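Local structure of transcriptional regulatory protein RcsB (Escherichia coli, 5I4C) at residues A[7-12]-A[57-62]; A[81-86]-A[101-106]. The protein acts as the response regulator of the Rcs signalling system, binding regulatory DNA to control genes for capsule synthesis, biofilm formation and cell division. One frame throughout, in Å; residues are numbered along the deposited sequence.

Contact 1 (A[7-12]-A[57-62])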
ATOM      1  N   ILE A   7     -13.517   4.873  10.029  1.00 24.39           N
ATOM      2  CA  ILE A   7     -12.303   4.321  10.643  1.00 25.38           C
ATOM      3  C   ILE A   7     -11.692   3.430   9.588  1.00 26.08           C
ATOM      4  O   ILE A   7     -12.438   2.747   8.862  1.00 24.62           O
ATOM      5  CB  ILE A   7     -12.668   3.474  11.885  1.00 26.62           C
ATOM      6  CG1 ILE A   7     -13.243   4.361  12.970  1.00 29.66           C
ATOM      7  CG2 ILE A   7     -11.496   2.690  12.378  1.00 27.73           C
ATOM      8  CD1 ILE A   7     -13.627   3.584  14.189  1.00 31.82           C
ATOM      9  N   ILE A   8     -10.382   3.412   9.502  1.00 25.62           N
ATOM     10  CA  ILE A   8      -9.727   2.572   8.535  1.00 27.50           C
ATOM     11  C   ILE A   8      -8.816   1.624   9.286  1.00 26.61           C
ATOM     12  O   ILE A   8      -8.091   2.046  10.220  1.00 25.23           O
ATOM     13  CB  ILE A   8      -9.013   3.386   7.436  1.00 30.30           C
ATOM     14  CG1 ILE A   8      -7.912   4.283   7.970  1.00 36.91           C
ATOM     15  CG2 ILE A   8      -9.981   4.341   6.743  1.00 30.79           C
ATOM     16  CD1 ILE A   8      -7.167   5.068   6.853  1.00 40.25           C
ATOM     17  N   ALA A   9      -8.850   0.348   8.914  1.00 24.60           N
ATOM     18  CA  ALA A   9      -8.085  -0.637   9.641  1.00 25.64           C
ATOM     19  C   ALA A   9      -7.403  -1.608   8.697  1.00 25.81           C
ATOM     20  O   ALA A   9      -8.042  -2.204   7.810  1.00 24.92           O
ATOM     21  CB  ALA A   9      -8.971  -1.373  10.632  1.00 27.14           C
ATOM     22  N   ASP A  10      -6.078  -1.665   8.816  1.00 25.79           N
ATOM     23  CA  ASP A  10      -5.242  -2.557   7.988  1.00 28.36           C
ATOM     24  C   ASP A  10      -3.907  -2.677   8.652  1.00 27.56           C
ATOM     25  O   ASP A  10      -3.415  -1.688   9.202  1.00 26.35           O
ATOM     26  CB  ASP A  10      -5.041  -2.013   6.592  1.00 30.02           C
ATOM     27  CG  ASP A  10      -4.515  -3.109   5.605  1.00 36.72           C
ATOM     28  OD1 ASP A  10      -5.295  -3.810   4.987  1.00 45.87           O
ATOM     29  OD2 ASP A  10      -3.336  -3.290   5.435  1.00 39.74           O
ATOM     30  N   ASP A  11      -3.285  -3.828   8.567  1.00 29.37           N
ATOM     31  CA  ASP A  11      -1.974  -3.930   9.254  1.00 32.74           C
ATOM     32  C   ASP A  11      -0.812  -3.459   8.382  1.00 32.49           C
ATOM     33  O   ASP A  11       0.309  -3.696   8.746  1.00 34.57           O
ATOM     34  CB  ASP A  11      -1.747  -5.318   9.871  1.00 36.26           C
ATOM     35  CG  ASP A  11      -1.691  -6.410   8.847  1.00 41.44           C
ATOM     36  OD1 ASP A  11      -2.383  -6.256   7.805  1.00 42.64           O
ATOM     37  OD2 ASP A  11      -0.982  -7.418   9.113  1.00 45.31           O
ATOM     38  N   HIS A  12      -1.084  -2.810   7.235  1.00 30.26           N
ATOM     39  CA  HIS A  12      -0.026  -2.294   6.381  1.00 31.63           C
ATOM     40  C   HIS A  12      -0.089  -0.776   6.384  1.00 27.30           C
ATOM     41  O   HIS A  12      -1.066  -0.225   5.893  1.00 25.46           O
ATOM     42  CB  HIS A  12      -0.187  -2.838   4.965  1.00 35.55           C
ATOM     43  CG  HIS A  12       0.327  -4.220   4.797  1.00 41.60           C
ATOM     44  ND1 HIS A  12      -0.508  -5.295   4.639  1.00 51.31           N
ATOM     45  CD2 HIS A  12       1.570  -4.715   4.853  1.00 48.38           C
ATOM     46  CE1 HIS A  12       0.214  -6.390   4.518  1.00 51.15           C
ATOM     47  NE2 HIS A  12       1.481  -6.062   4.670  1.00 52.50           N
ATOM     48  N   LEU A  57      -9.488  -8.062   6.523  1.00 30.46           N
ATOM     49  CA  LEU A  57      -9.875  -9.225   7.318  1.00 31.28           C
ATOM     50  C   LEU A  57      -8.719 -10.058   7.885  1.00 32.70           C
ATOM     51  O   LEU A  57      -8.988 -11.065   8.526  1.00 30.18           O
ATOM     52  CB  LEU A  57     -10.747 -10.104   6.475  1.00 36.06           C
ATOM     53  CG  LEU A  57     -12.127  -9.538   6.074  1.00 37.28           C
ATOM     54  CD1 LEU A  57     -12.845 -10.578   5.246  1.00 39.31           C
ATOM     55  CD2 LEU A  57     -12.954  -9.165   7.294  1.00 38.08           C
ATOM     56  N   SER A  58      -7.467  -9.633   7.685  1.00 32.45           N
ATOM     57  CA  SER A  58      -6.302 -10.389   8.108  1.00 36.62           C
ATOM     58  C   SER A  58      -5.326  -9.726   9.095  1.00 39.16           C
ATOM     59  O   SER A  58      -4.142 -10.088   9.126  1.00 44.86           O
ATOM     60  CB  SER A  58      -5.491 -10.769   6.841  1.00 39.33           C
ATOM     61  OG  SER A  58      -6.109 -11.932   6.311  1.00 44.11           O
ATOM     62  N   MET A  59      -5.790  -8.857   9.942  1.00 35.77           N
ATOM     63  CA  MET A  59      -4.912  -8.122  10.853  1.00 34.68           C
ATOM     64  C   MET A  59      -4.658  -8.890  12.089  1.00 33.89           C
ATOM     65  O   MET A  59      -5.494  -9.696  12.481  1.00 29.30           O
ATOM     66  CB  MET A  59      -5.618  -6.886  11.316  1.00 36.07           C
ATOM     67  CG  MET A  59      -5.877  -5.861  10.233  1.00 40.56           C
ATOM     68  SD  MET A  59      -6.615  -4.406  11.001  1.00 41.85           S
ATOM     69  CE  MET A  59      -8.067  -5.170  11.781  1.00 35.64           C
ATOM     70  N   PRO A  60      -3.561  -8.583  12.792  1.00 34.11           N
ATOM     71  CA  PRO A  60      -3.389  -9.188  14.154  1.00 33.84           C
ATOM     72  C   PRO A  60      -4.563  -8.822  15.064  1.00 30.49           C
ATOM     73  O   PRO A  60      -5.210  -7.794  14.834  1.00 29.75           O
ATOM     74  CB  PRO A  60      -2.085  -8.565  14.669  1.00 35.39           C
ATOM     75  CG  PRO A  60      -1.353  -8.137  13.416  1.00 39.10           C
ATOM     76  CD  PRO A  60      -2.439  -7.690  12.443  1.00 37.43           C
ATOM     77  N   GLY A  61      -4.835  -9.677  16.034  1.00 30.93           N
ATOM     78  CA  GLY A  61      -5.872  -9.458  17.042  1.00 31.55           C
ATOM     79  C   GLY A  61      -6.183 -10.777  17.741  1.00 33.73           C
ATOM     80  O   GLY A  61      -7.014 -11.511  17.268  1.00 34.38           O
ATOM     81  N   ASP A  62      -5.488 -11.046  18.861  1.00 36.56           N
ATOM     82  CA  ASP A  62      -5.631 -12.269  19.671  1.00 39.65           C
ATOM     83  C   ASP A  62      -6.990 -12.296  20.363  1.00 37.63           C
ATOM     84  O   ASP A  62      -7.701 -13.257  20.266  1.00 42.74           O
ATOM     85  CB  ASP A  62      -4.504 -12.336  20.736  1.00 41.56           C
ATOM     86  CG  ASP A  62      -3.109 -12.444  20.142  1.00 44.41           C
ATOM     87  OD1 ASP A  62      -3.025 -12.806  18.976  1.00 44.46           O
ATOM     88  OD2 ASP A  62      -2.071 -12.206  20.853  1.00 45.96           O
TER
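M59 reaches across to the end of strand 4-9 and lays its thioether against the backbone there. Its chain leaves CA with CG beside its own backbone N, and CG comes to 3.7 Å from the N of D11. SD settles against the A9-D10 peptide, 3.5 Å from the D10 N. The methyl of A9 packs on the same sulphur, A9 CB to M59 SD being 3.9 Å, and the bend at chi3 (-57°) keeps M59 CE beside that methyl as well. The D11 N is buried here with no hydrogen-bond partner in the model.

Beyond M59 the contact continues through P60, whose ring crosses the D11 side chain obliquely. P60 CD lies 3.6 Å from D11 CB, with D11 OD2 about as near. This corner is the phosphoacceptor end of a CheY-like receiver domain: 57-62 follows D56, the predicted phosphorylation site, and D10 and D11 form the acidic pair that in relatives helps to bind magnesium. The O of S58, two residues past D56, probably belongs to the same site, and it lies 4.1 Å from D11 OD2.

The CB of D10 is directed away from 57-62, and its carboxylate closes an Asx turn. D10 OD2 accepts from the H12 N at 2.9 Å, approached on the anti side with an N-H...O angle of 138°; H12 occupies the N-cap position of helix 13-23. The other oxygen, D10 OD1, is salt-bridged to K109.

Contact 2 (A[81-86]-A[101-106])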
ATOM      1  N   LEU A  81     -23.011  -0.099  12.876  1.00 29.12           N
ATOM      2  CA  LEU A  81     -21.766   0.302  12.214  1.00 28.69           C
ATOM      3  C   LEU A  81     -21.718  -0.384  10.854  1.00 28.87           C
ATOM      4  O   LEU A  81     -21.847  -1.624  10.765  1.00 29.79           O
ATOM      5  CB  LEU A  81     -20.573  -0.111  13.042  1.00 27.24           C
ATOM      6  CG  LEU A  81     -19.208   0.305  12.518  1.00 26.96           C
ATOM      7  CD1 LEU A  81     -19.042   1.808  12.469  1.00 27.03           C
ATOM      8  CD2 LEU A  81     -18.117  -0.312  13.369  1.00 26.67           C
ATOM      9  N   SER A  82     -21.551   0.415   9.815  1.00 28.67           N
ATOM     10  CA  SER A  82     -21.535  -0.123   8.449  1.00 27.99           C
ATOM     11  C   SER A  82     -20.144  -0.581   8.235  1.00 26.73           C
ATOM     12  O   SER A  82     -19.212  -0.019   8.779  1.00 26.13           O
ATOM     13  CB  SER A  82     -21.914   0.923   7.443  1.00 28.34           C
ATOM     14  OG  SER A  82     -23.223   1.379   7.650  1.00 29.22           O
ATOM     15  N   ILE A  83     -19.987  -1.637   7.487  1.00 25.83           N
ATOM     16  CA  ILE A  83     -18.679  -2.207   7.294  1.00 25.17           C
ATOM     17  C   ILE A  83     -18.382  -2.394   5.814  1.00 24.99           C
ATOM     18  O   ILE A  83     -19.220  -2.939   5.077  1.00 26.56           O
ATOM     19  CB  ILE A  83     -18.592  -3.559   7.947  1.00 26.50           C
ATOM     20  CG1 ILE A  83     -18.815  -3.441   9.425  1.00 26.54           C
ATOM     21  CG2 ILE A  83     -17.229  -4.201   7.674  1.00 25.86           C
ATOM     22  CD1 ILE A  83     -19.032  -4.815  10.016  1.00 28.32           C
ATOM     23  N   ILE A  84     -17.262  -1.840   5.398  1.00 23.40           N
ATOM     24  CA  ILE A  84     -16.629  -2.142   4.135  1.00 24.08           C
ATOM     25  C   ILE A  84     -15.396  -2.976   4.371  1.00 24.69           C
ATOM     26  O   ILE A  84     -14.453  -2.539   5.073  1.00 25.20           O
ATOM     27  CB  ILE A  84     -16.257  -0.903   3.342  1.00 24.94           C
ATOM     28  CG1 ILE A  84     -17.525  -0.116   2.990  1.00 26.82           C
ATOM     29  CG2 ILE A  84     -15.518  -1.285   2.043  1.00 25.42           C
ATOM     30  CD1 ILE A  84     -17.237   1.250   2.379  1.00 29.19           C
ATOM     31  N   VAL A  85     -15.403  -4.165   3.758  1.00 24.16           N
ATOM     32  CA  VAL A  85     -14.260  -5.065   3.771  1.00 26.13           C
ATOM     33  C   VAL A  85     -13.305  -4.757   2.605  1.00 26.14           C
ATOM     34  O   VAL A  85     -13.753  -4.639   1.500  1.00 26.93           O
ATOM     35  CB  VAL A  85     -14.712  -6.530   3.774  1.00 28.27           C
ATOM     36  CG1 VAL A  85     -13.574  -7.506   3.514  1.00 30.91           C
ATOM     37  CG2 VAL A  85     -15.307  -6.824   5.154  1.00 28.98           C
ATOM     38  N   LEU A  86     -12.013  -4.685   2.906  1.00 24.33           N
ATOM     39  CA  LEU A  86     -10.925  -4.591   1.938  1.00 26.75           C
ATOM     40  C   LEU A  86     -10.390  -5.983   1.675  1.00 28.13           C
ATOM     41  O   LEU A  86     -10.006  -6.680   2.628  1.00 27.61           O
ATOM     42  CB  LEU A  86      -9.754  -3.758   2.528  1.00 28.69           C
ATOM     43  CG  LEU A  86     -10.057  -2.304   2.890  1.00 28.83           C
ATOM     44  CD1 LEU A  86      -8.856  -1.640   3.588  1.00 30.07           C
ATOM     45  CD2 LEU A  86     -10.478  -1.569   1.616  1.00 30.58           C
ATOM     46  N   LEU A 101     -23.123 -12.147   5.975  1.00 52.42           N
ATOM     47  CA  LEU A 101     -23.226 -11.503   7.276  1.00 51.50           C
ATOM     48  C   LEU A 101     -23.860 -10.110   7.135  1.00 49.60           C
ATOM     49  O   LEU A 101     -24.086  -9.414   8.129  1.00 53.61           O
ATOM     50  CB  LEU A 101     -21.842 -11.474   7.994  1.00 53.56           C
ATOM     51  CG  LEU A 101     -21.201 -12.839   8.329  1.00 55.12           C
ATOM     52  CD1 LEU A 101     -19.835 -12.686   8.980  1.00 57.11           C
ATOM     53  CD2 LEU A 101     -22.115 -13.692   9.206  1.00 55.45           C
ATOM     54  N   ASP A 102     -24.148  -9.696   5.912  1.00 45.77           N
ATOM     55  CA  ASP A 102     -24.919  -8.466   5.680  1.00 46.23           C
ATOM     56  C   ASP A 102     -24.033  -7.247   5.949  1.00 42.78           C
ATOM     57  O   ASP A 102     -24.416  -6.248   6.530  1.00 43.13           O
ATOM     58  CB  ASP A 102     -26.278  -8.435   6.453  1.00 52.04           C
ATOM     59  CG  ASP A 102     -27.268  -7.371   5.885  1.00 56.15           C
ATOM     60  OD1 ASP A 102     -27.420  -7.254   4.650  1.00 61.64           O
ATOM     61  OD2 ASP A 102     -27.848  -6.599   6.669  1.00 60.39           O
ATOM     62  N   ILE A 103     -22.836  -7.323   5.432  1.00 38.74           N
ATOM     63  CA  ILE A 103     -21.991  -6.143   5.407  1.00 35.58           C
ATOM     64  C   ILE A 103     -22.365  -5.248   4.229  1.00 33.16           C
ATOM     65  O   ILE A 103     -23.079  -5.646   3.323  1.00 35.06           O
ATOM     66  CB  ILE A 103     -20.510  -6.533   5.452  1.00 35.90           C
ATOM     67  CG1 ILE A 103     -20.112  -7.440   4.320  1.00 35.82           C
ATOM     68  CG2 ILE A 103     -20.209  -7.233   6.772  1.00 35.78           C
ATOM     69  CD1 ILE A 103     -18.875  -6.963   3.706  1.00 38.31           C
ATOM     70  N   GLU A 104     -21.882  -4.023   4.233  1.00 28.71           N
ATOM     71  CA  GLU A 104     -22.313  -3.056   3.286  1.00 28.87           C
ATOM     72  C   GLU A 104     -21.443  -2.970   2.036  1.00 28.74           C
ATOM     73  O   GLU A 104     -21.913  -2.548   0.977  1.00 30.13           O
ATOM     74  CB  GLU A 104     -22.428  -1.688   3.952  1.00 28.19           C
ATOM     75  CG  GLU A 104     -23.641  -1.571   4.841  1.00 31.60           C
ATOM     76  CD  GLU A 104     -23.508  -2.318   6.169  1.00 33.10           C
ATOM     77  OE1 GLU A 104     -22.403  -2.730   6.598  1.00 31.11           O
ATOM     78  OE2 GLU A 104     -24.545  -2.525   6.782  1.00 34.96           O
ATOM     79  N   GLY A 105     -20.190  -3.376   2.109  1.00 25.12           N
ATOM     80  CA  GLY A 105     -19.354  -3.176   0.965  1.00 24.85           C
ATOM     81  C   GLY A 105     -18.181  -4.055   0.990  1.00 24.92           C
ATOM     82  O   GLY A 105     -17.759  -4.519   2.089  1.00 25.45           O
ATOM     83  N   ILE A 106     -17.700  -4.346  -0.220  1.00 25.47           N
ATOM     84  CA  ILE A 106     -16.456  -5.066  -0.429  1.00 25.39           C
ATOM     85  C   ILE A 106     -15.687  -4.322  -1.497  1.00 24.92           C
ATOM     86  O   ILE A 106     -16.222  -4.015  -2.527  1.00 25.23           O
ATOM     87  CB  ILE A 106     -16.649  -6.562  -0.873  1.00 27.96           C
ATOM     88  CG1 ILE A 106     -17.337  -7.352   0.222  1.00 31.13           C
ATOM     89  CG2 ILE A 106     -15.279  -7.163  -1.151  1.00 27.37           C
ATOM     90  CD1 ILE A 106     -17.855  -8.683  -0.231  1.00 34.92           C
TER
HETATM   91  O   HOH W   1     -24.645  -1.874   9.631  1.00 38.93           O
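E104 folds back along strand 82-87 and grips the backbone at the start of that strand, at S82 and I83, from the far end of a beta-alpha-beta crossover, in which helix 92-99 links that strand to the parallel strand 105-108, an outermost strand of this chain's sheet. Taken from CB outwards, its side chain touches something at every atom. CB sits 3.6 Å from the carbonyl O of I83. CG passes alongside the S82 side chain, 4.0 Å from S82 CB. The bend at chi2 (75°) brings CD round to S82 CA, at 3.7 Å. The carboxylate then divides its work: OE1 accepts from the I83 N at 2.8 Å, a nearly straight bond (167°) that arrives from above the carboxylate plane, 37° out of it. OE2 takes a hydrogen from a water 2.9 Å away, which also donates weakly to the L81 O. Further out, L123 of helix 112-124 packs against E104.

The carboxylate thus occupies the I83 N just before the main-chain pairing begins. I83 O in turn accepts from the E104 N at 3.0 Å, and weakly from the G105 N. One step on, the V85 N donates to the G105 O at 2.9 Å, completing the register of I84 opposite G105 and V85 opposite I106. CA-H...O contacts from I84 to G105 O and from I106 to V85 O reinforce it.

I84 faces helix 112-124, whereas I106 lies on the other side of the sheet, against helix 92-99. V85 shares the face of I106 and meets I103, whose side chain crosses it at about a right angle, with V85 CG2 3.9 Å from I103 CD1.

Contacts 1 and 2 lie about 14 Å apart, centre to centre, on one parallel sheet of the receiver domain, and strand 52-56 separates strand 4-9 of contact 1 from strand 82-87 of contact 2. They nevertheless touch: L57, directly after the predicted phosphorylation site D56, sets its CG 3.6 Å from CG1 of V85. Contact 1 lies beside D56, whereas contact 2 is hydrogen-bonded parallel strand pairing further across the sheet, with apolar side chains on its faces. A second tie runs through strand 105-108, which begins in contact 2 and leads to K109, the salt-bridge partner of D10 in contact 1.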